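Local coordinates for protein activated BY transcription factor SSRB (Salmonella enterica, PDB 2WNW) that belongs to glycosyl hydrolase family 30 and pairs a TIM-barrel domain with a beta-sandwich domain, at residues G160-R164 / E165-D169; S145-A148 / F149-T152; Q194-P197 / V198-K201; T214-A217 / V218-R222; I174-Y177 / L178-Y181. One frame throughout, in Å; residues are numbered along the deposited sequence.

All five contacts are local and lie in series in the TIM-barrel domain; none encloses or crosses another. Contact 2 comes first, a turn in the loop after strand 138-143. Contact 1 follows, where that loop runs into helix 167-183. The two touch, through Arg163 NH2 on Phe149 O and Arg163 N on Met150 O. Contact 5 lies further along the same helix. Contact 3 is a beta turn after strand 190-192, and contact 4 lies on the next helix, 210-227. Phe216 of contact 4 packs on Ile174 of contact 5, and Tyr220 meets Tyr167 of contact 1. These touches join the two neighbouring helices and the loop leading into the first.

Contact 1 of 5, residues G160-R164 / E165-D169; sequences GKLRR and ECYAD
Tyr167 packs between Leu162 and Arg164. Leu162, Cys166 and Tyr167 form the buried, tight part. CD2 of Leu162 lies 3.5 Å from CD1 of Tyr167, and CD1 of Leu162 leans on CB of Cys166. Helix 210-227 closes in here, with Tyr220 edge-to-face on Tyr167. A water bridges Tyr167 OH and Leu162 O.

Arg164, itself exposed, covers the ring from the solvent side. With its CG anti to the backbone N (chi1 -179°) and the chain bent at chi2, CD is carried over the ring centre. The guanidinium follows in a cation-pi contact, CZ 4.4 Å from the Tyr167 centroid, its plane turned 37° from the ring. Exposed Glu165 takes a salt bridge from Arg163, NH1 to OE1 at 2.6 Å. NH1 meets OE1 on its anti side, somewhat out of the carboxylate plane. From the buried part, Cys166 SG lies over one face of the Arg163 guanidinium, 3.4 Å from NH2. That NH2 is also bonded to Phe149 O, which ties the arginine to the preceding turn.

Cys166 N bonds to Arg163 O at 2.7 Å, while Tyr167 N reaches Arg164 O only weakly. A short 3-10 turn thus leads into helix 167-183 of the TIM barrel, with Cys166 at the N-cap position.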
# COMPACT_ATOMS: atom_id res chain seq x y z
N GLY A 160 -31.21 -2.50 18.83
CA GLY A 160 -32.41 -3.27 18.58
C GLY A 160 -32.33 -3.81 17.16
O GLY A 160 -31.36 -3.53 16.45
N LYS A 161 -33.32 -4.59 16.74
CA LYS A 161 -33.33 -5.15 15.40
C LYS A 161 -34.71 -5.01 14.76
O LYS A 161 -35.70 -4.81 15.45
CB LYS A 161 -32.95 -6.63 15.43
CG LYS A 161 -31.62 -6.91 16.10
CD LYS A 161 -31.22 -8.37 16.00
CE LYS A 161 -30.80 -8.72 14.58
NZ LYS A 161 -30.26 -10.11 14.49
N LEU A 162 -34.75 -5.10 13.44
CA LEU A 162 -36.01 -5.01 12.72
C LEU A 162 -36.74 -6.32 12.99
O LEU A 162 -36.16 -7.39 12.85
CB LEU A 162 -35.75 -4.86 11.21
CG LEU A 162 -36.97 -4.81 10.28
CD1 LEU A 162 -37.83 -3.61 10.63
CD2 LEU A 162 -36.51 -4.72 8.83
N ARG A 163 -38.00 -6.24 13.40
CA ARG A 163 -38.75 -7.46 13.66
C ARG A 163 -38.90 -8.19 12.34
O ARG A 163 -39.20 -7.58 11.32
CB ARG A 163 -40.13 -7.14 14.26
CG ARG A 163 -40.07 -6.68 15.70
CD ARG A 163 -41.46 -6.63 16.32
NE ARG A 163 -42.26 -5.52 15.82
CZ ARG A 163 -43.50 -5.63 15.35
NH1 ARG A 163 -44.10 -6.81 15.32
NH2 ARG A 163 -44.15 -4.55 14.95
N ARG A 164 -38.67 -9.50 12.35
CA ARG A 164 -38.76 -10.29 11.13
C ARG A 164 -40.07 -10.09 10.39
O ARG A 164 -40.10 -10.08 9.16
CB ARG A 164 -38.56 -11.77 11.43
CG ARG A 164 -38.61 -12.65 10.18
CD ARG A 164 -37.49 -12.29 9.21
NE ARG A 164 -37.76 -12.79 7.86
CZ ARG A 164 -36.88 -12.76 6.86
NH1 ARG A 164 -35.67 -12.26 7.05
NH2 ARG A 164 -37.23 -13.24 5.67
N GLU A 165 -41.17 -9.91 11.13
CA GLU A 165 -42.46 -9.72 10.49
C GLU A 165 -42.64 -8.31 9.92
O GLU A 165 -43.69 -7.99 9.36
CB GLU A 165 -43.60 -10.05 11.46
CG GLU A 165 -43.70 -9.18 12.70
CD GLU A 165 -42.82 -9.66 13.85
OE1 GLU A 165 -43.06 -9.22 15.00
OE2 GLU A 165 -41.90 -10.47 13.62
N CYS A 166 -41.62 -7.47 10.06
CA CYS A 166 -41.68 -6.10 9.54
C CYS A 166 -40.73 -5.84 8.38
O CYS A 166 -40.57 -4.70 7.94
CB CYS A 166 -41.39 -5.09 10.66
SG CYS A 166 -42.64 -5.05 11.96
N TYR A 167 -40.08 -6.89 7.87
CA TYR A 167 -39.16 -6.72 6.76
C TYR A 167 -39.87 -6.15 5.54
O TYR A 167 -39.40 -5.19 4.92
CB TYR A 167 -38.48 -8.05 6.40
CG TYR A 167 -37.21 -8.32 7.19
CD1 TYR A 167 -37.18 -8.16 8.58
CD2 TYR A 167 -36.05 -8.75 6.55
CE1 TYR A 167 -36.02 -8.42 9.31
CE2 TYR A 167 -34.88 -9.02 7.27
CZ TYR A 167 -34.87 -8.86 8.65
OH TYR A 167 -33.73 -9.15 9.36
N ALA A 168 -41.01 -6.73 5.19
CA ALA A 168 -41.78 -6.26 4.04
C ALA A 168 -42.25 -4.82 4.25
O ALA A 168 -42.16 -3.99 3.34
CB ALA A 168 -42.97 -7.17 3.79
N ASP A 169 -42.75 -4.53 5.44
CA ASP A 169 -43.25 -3.19 5.74
C ASP A 169 -42.16 -2.12 5.69
O ASP A 169 -42.40 -1.01 5.21
CB ASP A 169 -43.93 -3.17 7.12
CG ASP A 169 -45.16 -4.05 7.17
OD1 ASP A 169 -45.98 -3.99 6.24
OD2 ASP A 169 -45.32 -4.79 8.16
O HOH W 1 -33.75 -8.33 11.92
O HOH W 2 -41.93 -9.34 6.53

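Contact 2 of 5, residues S145-A148 / F149-T152; sequences SPPA and FMKT
Lys151 reaches back along the turn and gives a hydrogen bond from NZ to Ser145 OG at 2.9 Å. The bend at chi3 (64°) turns its end toward the serine. NZ is also held by the carbonyl oxygens of Asp155, Gly159 and Ser205, so several loop segments gather round one buried ammonium group. Ser145 OG passes a bond on to Pro146 O at 2.9 Å, in the carbonyl plane and on a lone pair.

Two backbone bonds close the turn. Met150 N meets Pro147 O at 3.0 Å, and Lys151 N meets Ala148 O at 3.0 Å. Both span three residues, as in a 3-10 turn. This turn belongs to the long loop that follows strand 138-143 of the TIM barrel and leads to helix 167-183.

The remaining contacts are apolar. Pro147 touches two side chains with different atoms: its CB lies 3.6 Å from Phe149 CE1, and its CD lies 3.8 Å from Met150 SD. Phe149 has CG between the backbone N and the carbonyl carbon (chi1 74°), which brings the ring near Pro147. Met150 CG stands over one face of that ring, toward its rim. The aliphatic part of Lys151 crosses Pro146 at about a right angle, CD to CD at 4.1 Å. Trp170 of helix 167-183 packs against both prolines.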
# COMPACT_ATOMS: atom_id res chain seq x y z
N SER A 145 -32.29 3.91 11.21
CA SER A 145 -33.23 3.08 11.97
C SER A 145 -34.66 3.06 11.45
O SER A 145 -35.18 4.08 11.01
CB SER A 145 -33.27 3.52 13.44
OG SER A 145 -34.25 2.78 14.17
N PRO A 146 -35.30 1.88 11.48
CA PRO A 146 -36.69 1.74 11.03
C PRO A 146 -37.53 2.40 12.12
O PRO A 146 -36.99 2.77 13.17
CB PRO A 146 -36.90 0.23 11.00
CG PRO A 146 -35.52 -0.32 10.75
CD PRO A 146 -34.67 0.56 11.66
N PRO A 147 -38.84 2.56 11.90
CA PRO A 147 -39.69 3.19 12.93
C PRO A 147 -39.59 2.37 14.22
O PRO A 147 -39.36 1.16 14.16
CB PRO A 147 -41.09 3.12 12.32
CG PRO A 147 -40.81 3.15 10.83
CD PRO A 147 -39.63 2.23 10.70
N ALA A 148 -39.78 3.01 15.36
CA ALA A 148 -39.68 2.33 16.65
C ALA A 148 -40.53 1.08 16.79
O ALA A 148 -40.03 0.03 17.22
CB ALA A 148 -40.01 3.31 17.79
N PHE A 149 -41.81 1.16 16.43
CA PHE A 149 -42.70 0.01 16.57
C PHE A 149 -42.33 -1.20 15.72
O PHE A 149 -42.84 -2.29 15.94
CB PHE A 149 -44.16 0.39 16.32
CG PHE A 149 -44.50 0.64 14.87
CD1 PHE A 149 -44.18 1.85 14.26
CD2 PHE A 149 -45.16 -0.34 14.13
CE1 PHE A 149 -44.53 2.09 12.92
CE2 PHE A 149 -45.51 -0.11 12.80
CZ PHE A 149 -45.19 1.11 12.19
N MET A 150 -41.43 -1.00 14.75
CA MET A 150 -41.01 -2.10 13.88
C MET A 150 -39.77 -2.81 14.43
O MET A 150 -39.27 -3.76 13.82
CB MET A 150 -40.70 -1.59 12.47
CG MET A 150 -41.91 -1.14 11.68
SD MET A 150 -41.51 -0.95 9.92
CE MET A 150 -43.00 -0.17 9.33
N LYS A 151 -39.28 -2.36 15.58
CA LYS A 151 -38.08 -2.93 16.18
C LYS A 151 -38.31 -3.72 17.46
O LYS A 151 -39.32 -3.54 18.16
CB LYS A 151 -37.07 -1.81 16.45
CG LYS A 151 -36.79 -0.95 15.22
CD LYS A 151 -35.92 0.25 15.54
CE LYS A 151 -34.53 -0.17 16.02
NZ LYS A 151 -33.76 1.02 16.48
N THR A 152 -37.37 -4.60 17.76
CA THR A 152 -37.43 -5.45 18.95
C THR A 152 -37.35 -4.65 20.25
O THR A 152 -37.80 -5.13 21.30
CB THR A 152 -36.29 -6.48 18.94
OG1 THR A 152 -35.04 -5.81 18.80
CG2 THR A 152 -36.47 -7.46 17.80

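Contact 3 of 5, residues Q194-P197 / V198-K201; sequences QNEP and VAVK
Glu196 reaches across a tight turn to Ala199 and Lys201. Its CB lies 4.1 Å from the CB of Ala199. CG stands anti to the carbonyl carbon (chi1 -56°), and the chain runs on extended to the carboxylate. CD comes 4.1 Å from Lys201 CE. At the tip, OE1 lies 3.3 Å from Lys201 CE and 3.7 Å from Lys201 NZ, so the salt bridge is long. The two side chains cross at about a right angle, and the methylene carbon of the lysine is nearer OE1 than its charged nitrogen.

The other carboxylate oxygen, OE2, accepts a bond from a water. That water also takes a weak one from Lys201 NZ and so links the two side-chain ends. OE2 is bonded to a glycerol molecule as well, probably from the crystallisation liquor.

The backbone carries the rest. Ala199 N bonds to Glu196 O at 3.0 Å. A second water lies 2.8 Å from Glu196 O and 2.9 Å from Ala199 O. Gln194 NE2 bonds to Asn195 O and to Trp144 O, which links this loop to the preceding one. The arrangement is a type I beta turn from Glu196 to Ala199, in the loop after barrel strand 190-192, with His240 and His268 beside Glu196.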
# COMPACT_ATOMS: atom_id res chain seq x y z
N GLN A 194 -28.43 -0.52 5.77
CA GLN A 194 -28.43 0.05 7.11
C GLN A 194 -27.08 0.64 7.45
O GLN A 194 -26.03 0.07 7.14
CB GLN A 194 -28.77 -1.05 8.12
CG GLN A 194 -28.50 -0.72 9.57
CD GLN A 194 -29.46 0.33 10.12
OE1 GLN A 194 -30.65 0.29 9.84
NE2 GLN A 194 -28.94 1.24 10.93
N ASN A 195 -27.10 1.81 8.10
CA ASN A 195 -25.88 2.47 8.52
C ASN A 195 -25.33 1.68 9.71
O ASN A 195 -26.05 1.42 10.67
CB ASN A 195 -26.19 3.90 8.96
CG ASN A 195 -24.98 4.62 9.53
OD1 ASN A 195 -24.01 4.91 8.82
ND2 ASN A 195 -25.02 4.91 10.83
N GLU A 196 -24.07 1.26 9.62
CA GLU A 196 -23.41 0.53 10.71
C GLU A 196 -24.29 -0.55 11.34
O GLU A 196 -24.61 -0.49 12.53
CB GLU A 196 -22.97 1.53 11.79
CG GLU A 196 -22.07 2.64 11.28
CD GLU A 196 -21.56 3.54 12.40
OE1 GLU A 196 -21.10 3.01 13.43
OE2 GLU A 196 -21.61 4.77 12.24
N PRO A 197 -24.66 -1.58 10.55
CA PRO A 197 -25.51 -2.69 10.98
C PRO A 197 -25.04 -3.54 12.16
O PRO A 197 -25.80 -4.38 12.65
CB PRO A 197 -25.67 -3.51 9.71
CG PRO A 197 -24.37 -3.27 8.99
CD PRO A 197 -24.18 -1.79 9.17
N VAL A 198 -23.81 -3.35 12.61
CA VAL A 198 -23.31 -4.14 13.73
C VAL A 198 -23.04 -3.27 14.95
O VAL A 198 -22.50 -3.74 15.95
CB VAL A 198 -22.00 -4.89 13.36
CG1 VAL A 198 -22.25 -5.82 12.19
CG2 VAL A 198 -20.90 -3.89 13.04
N ALA A 199 -23.43 -2.00 14.88
CA ALA A 199 -23.15 -1.09 15.99
C ALA A 199 -24.35 -0.47 16.69
O ALA A 199 -25.21 0.17 16.07
CB ALA A 199 -22.21 0.02 15.52
N VAL A 200 -24.40 -0.65 18.00
CA VAL A 200 -25.45 -0.06 18.81
C VAL A 200 -24.98 1.35 19.15
O VAL A 200 -23.84 1.54 19.54
CB VAL A 200 -25.65 -0.83 20.13
CG1 VAL A 200 -26.67 -0.11 21.00
CG2 VAL A 200 -26.09 -2.27 19.85
N LYS A 201 -25.86 2.34 18.97
CA LYS A 201 -25.52 3.72 19.29
C LYS A 201 -26.58 4.29 20.22
O LYS A 201 -27.70 3.78 20.26
CB LYS A 201 -25.48 4.56 18.01
CG LYS A 201 -24.45 4.12 16.98
CD LYS A 201 -23.03 4.34 17.50
CE LYS A 201 -22.00 3.99 16.44
NZ LYS A 201 -20.62 4.15 16.96
O HOH W 3 -26.55 1.21 13.72
O HOH W 4 -19.55 5.48 14.15

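Contact 4 of 5, residues T214-A217 / V218-R222; sequences TAFA and VQYLR
Val218 opens the second segment with a regular helical bond, its N to Thr214 O at 2.9 Å. Its CG2 rests near that same oxygen. Thr214 itself turns its hydroxyl back to Val210 O and Glu211 O.

Gln219 N continues the pattern to Ala215 O at 2.7 Å. Its side chain runs extended alongside the helix, and NE2 comes 3.6 Å from Ala215 CB.

At Tyr220 the pattern changes. Its N is shared between Phe216 O at 3.3 Å and, weakly, Ala215 O. CD1 brings the edge of the tyrosine ring to Ala215 O, which lies in the ring plane. The Tyr220 side chain also touches Ala171 of helix 167-183.

Leu221 N bonds to Phe216 O at 2.9 Å, nearly along the C=O axis, five residues back instead of four. Phe216 O therefore accepts from both Tyr220 and Leu221. The leucine also meets the phenylalanine ring, CG 3.7 Å from Phe216 CE2. With CG anti to the backbone N (chi1 -172°), the Phe216 ring reaches Trp170 and Ile174 of helix 167-183 while its CE2 still meets Leu221.

Arg222 N repeats the longer step to Ala217 O at 3.0 Å. Its CG also lies close to that oxygen, while the guanidinium bonds to Gly261 O and Met233 O.

The chemistry implies a pi-type widening of helix 210-227: the backbone N-H groups stay paired as the bonding shifts by one residue, and Phe216 O makes the changeover.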
# COMPACT_ATOMS: atom_id res chain seq x y z
N THR A 214 -28.23 -8.88 3.95
CA THR A 214 -28.26 -9.29 2.55
C THR A 214 -29.64 -9.79 2.14
O THR A 214 -30.07 -9.56 1.02
CB THR A 214 -27.19 -10.36 2.24
OG1 THR A 214 -27.34 -11.48 3.11
CG2 THR A 214 -25.79 -9.77 2.41
N ALA A 215 -30.34 -10.47 3.05
CA ALA A 215 -31.68 -10.96 2.72
C ALA A 215 -32.60 -9.77 2.48
O ALA A 215 -33.44 -9.79 1.58
CB ALA A 215 -32.22 -11.83 3.86
N PHE A 216 -32.45 -8.72 3.28
CA PHE A 216 -33.29 -7.54 3.13
C PHE A 216 -33.03 -6.89 1.77
O PHE A 216 -33.96 -6.45 1.10
CB PHE A 216 -33.01 -6.52 4.24
CG PHE A 216 -33.98 -5.37 4.24
CD1 PHE A 216 -35.27 -5.54 4.73
CD2 PHE A 216 -33.62 -4.14 3.72
CE1 PHE A 216 -36.19 -4.49 4.70
CE2 PHE A 216 -34.53 -3.08 3.68
CZ PHE A 216 -35.82 -3.26 4.17
N ALA A 217 -31.77 -6.84 1.37
CA ALA A 217 -31.41 -6.23 0.09
C ALA A 217 -31.90 -7.04 -1.10
O ALA A 217 -32.54 -6.51 -2.01
CB ALA A 217 -29.89 -6.06 0.01
N VAL A 218 -31.62 -8.33 -1.09
CA VAL A 218 -31.97 -9.21 -2.20
C VAL A 218 -33.39 -9.76 -2.22
O VAL A 218 -34.01 -9.84 -3.28
CB VAL A 218 -30.97 -10.39 -2.27
CG1 VAL A 218 -31.35 -11.34 -3.40
CG2 VAL A 218 -29.56 -9.85 -2.47
N GLN A 219 -33.91 -10.14 -1.06
CA GLN A 219 -35.26 -10.70 -1.00
C GLN A 219 -36.37 -9.67 -0.89
O GLN A 219 -37.49 -9.91 -1.37
CB GLN A 219 -35.36 -11.68 0.17
CG GLN A 219 -34.55 -12.95 -0.02
CD GLN A 219 -34.49 -13.78 1.25
OE1 GLN A 219 -35.47 -13.88 1.98
NE2 GLN A 219 -33.33 -14.38 1.51
N TYR A 220 -36.09 -8.53 -0.27
CA TYR A 220 -37.12 -7.51 -0.11
C TYR A 220 -36.99 -6.25 -0.96
O TYR A 220 -37.94 -5.85 -1.62
CB TYR A 220 -37.26 -7.14 1.36
CG TYR A 220 -37.77 -8.30 2.20
CD1 TYR A 220 -36.91 -9.32 2.60
CD2 TYR A 220 -39.12 -8.39 2.54
CE1 TYR A 220 -37.39 -10.41 3.33
CE2 TYR A 220 -39.60 -9.47 3.27
CZ TYR A 220 -38.74 -10.48 3.66
OH TYR A 220 -39.22 -11.55 4.37
N LEU A 221 -35.82 -5.62 -0.95
CA LEU A 221 -35.63 -4.41 -1.74
C LEU A 221 -35.61 -4.65 -3.25
O LEU A 221 -36.32 -3.98 -4.00
CB LEU A 221 -34.35 -3.68 -1.33
CG LEU A 221 -34.39 -2.95 0.02
CD1 LEU A 221 -33.03 -2.30 0.29
CD2 LEU A 221 -35.48 -1.88 0.01
N ARG A 222 -34.80 -5.60 -3.69
CA ARG A 222 -34.70 -5.88 -5.12
C ARG A 222 -36.03 -6.10 -5.84
O ARG A 222 -36.32 -5.41 -6.81
CB ARG A 222 -33.76 -7.07 -5.35
CG ARG A 222 -32.28 -6.69 -5.34
CD ARG A 222 -31.98 -5.69 -6.46
NE ARG A 222 -30.60 -5.22 -6.44
CZ ARG A 222 -30.20 -4.08 -6.99
NH1 ARG A 222 -31.07 -3.30 -7.61
NH2 ARG A 222 -28.93 -3.70 -6.90

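Contact 5 of 5, residues I174-Y177 / L178-Y181; sequences IINY and LLEY
The backbone is regular alpha helix, with four successive bonds from residue i+4 to i, such as Tyr181 N to Tyr177 O at 3.0 Å.

The main side-chain contact joins Tyr177 to Tyr181, one helical turn further on. CE1 of Tyr177 lies over one face of the Tyr181 ring, toward its rim, 3.4 Å from CE2. The centroids are 4.3 Å apart and the planes lie at 34°, an oblique pairing. The first torsions differ: Tyr177 has CG anti to the backbone N (chi1 161°), whereas Tyr181 has CG anti to the carbonyl carbon (chi1 -84°). The first ring is thereby swung along the helix toward the second. A water joins the hydroxyls, 2.8 Å from Tyr177 OH and 3.0 Å from Tyr181 OH. Tyr181 OH is also bonded to Asp119.

Leu178 sets its CD2 4.0 Å from Tyr177 CD2. Elsewhere on the helix Ile175 CG2 meets Leu179 CD1 at 4.1 Å, another apolar contact. Glu180 directs its carboxylate to a salt bridge with Arg183.

Helix 167-183 thus lays both tyrosines against barrel strand 85-90, at Met88, while Ile174, Ile175 and Leu178 pack on helix 210-227 and Tyr181 also reaches Ile127 of helix 124-133.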
# COMPACT_ATOMS: atom_id res chain seq x y z
N ILE A 174 -39.41 2.32 2.51
CA ILE A 174 -38.26 2.82 1.75
C ILE A 174 -38.68 3.12 0.31
O ILE A 174 -38.23 4.10 -0.27
CB ILE A 174 -37.09 1.80 1.77
CG1 ILE A 174 -36.53 1.71 3.19
CG2 ILE A 174 -36.01 2.23 0.80
CD1 ILE A 174 -35.47 0.63 3.38
N ILE A 175 -39.54 2.29 -0.26
CA ILE A 175 -40.01 2.54 -1.62
C ILE A 175 -40.81 3.85 -1.63
O ILE A 175 -40.64 4.67 -2.53
CB ILE A 175 -40.90 1.39 -2.14
CG1 ILE A 175 -40.07 0.11 -2.29
CG2 ILE A 175 -41.52 1.77 -3.48
CD1 ILE A 175 -38.96 0.20 -3.33
N ASN A 176 -41.67 4.05 -0.64
CA ASN A 176 -42.45 5.28 -0.60
C ASN A 176 -41.56 6.50 -0.40
O ASN A 176 -41.87 7.59 -0.88
CB ASN A 176 -43.53 5.22 0.48
CG ASN A 176 -44.80 4.54 -0.01
OD1 ASN A 176 -45.03 3.36 0.23
ND2 ASN A 176 -45.61 5.30 -0.74
N TYR A 177 -40.46 6.30 0.31
CA TYR A 177 -39.49 7.37 0.52
C TYR A 177 -38.97 7.76 -0.87
O TYR A 177 -38.90 8.94 -1.21
CB TYR A 177 -38.33 6.85 1.39
CG TYR A 177 -37.06 7.68 1.31
CD1 TYR A 177 -36.88 8.79 2.14
CD2 TYR A 177 -36.04 7.35 0.42
CE1 TYR A 177 -35.71 9.56 2.07
CE2 TYR A 177 -34.87 8.11 0.34
CZ TYR A 177 -34.72 9.21 1.17
OH TYR A 177 -33.56 9.94 1.11
N LEU A 178 -38.61 6.75 -1.66
CA LEU A 178 -38.11 6.99 -3.01
C LEU A 178 -39.14 7.67 -3.90
O LEU A 178 -38.81 8.58 -4.67
CB LEU A 178 -37.65 5.67 -3.65
CG LEU A 178 -36.43 4.99 -3.03
CD1 LEU A 178 -36.20 3.63 -3.69
CD2 LEU A 178 -35.20 5.88 -3.20
N LEU A 179 -40.40 7.23 -3.82
CA LEU A 179 -41.46 7.83 -4.62
C LEU A 179 -41.70 9.28 -4.19
O LEU A 179 -41.89 10.17 -5.02
CB LEU A 179 -42.76 7.03 -4.48
CG LEU A 179 -42.68 5.60 -5.00
CD1 LEU A 179 -43.98 4.87 -4.70
CD2 LEU A 179 -42.41 5.62 -6.50
N GLU A 180 -41.69 9.50 -2.88
CA GLU A 180 -41.88 10.83 -2.31
C GLU A 180 -40.82 11.79 -2.84
O GLU A 180 -41.15 12.88 -3.32
CB GLU A 180 -41.79 10.74 -0.78
CG GLU A 180 -41.49 12.05 -0.05
CD GLU A 180 -42.52 13.13 -0.29
OE1 GLU A 180 -43.68 12.81 -0.63
OE2 GLU A 180 -42.17 14.32 -0.11
N TYR A 181 -39.56 11.39 -2.78
CA TYR A 181 -38.49 12.24 -3.27
C TYR A 181 -38.55 12.45 -4.78
O TYR A 181 -38.27 13.54 -5.27
CB TYR A 181 -37.12 11.67 -2.85
CG TYR A 181 -36.71 12.09 -1.45
CD1 TYR A 181 -35.47 12.70 -1.23
CD2 TYR A 181 -37.57 11.93 -0.37
CE1 TYR A 181 -35.11 13.14 0.05
CE2 TYR A 181 -37.22 12.36 0.91
CZ TYR A 181 -35.99 12.97 1.11
OH TYR A 181 -35.64 13.40 2.37
O HOH W 5 -33.12 11.96 2.93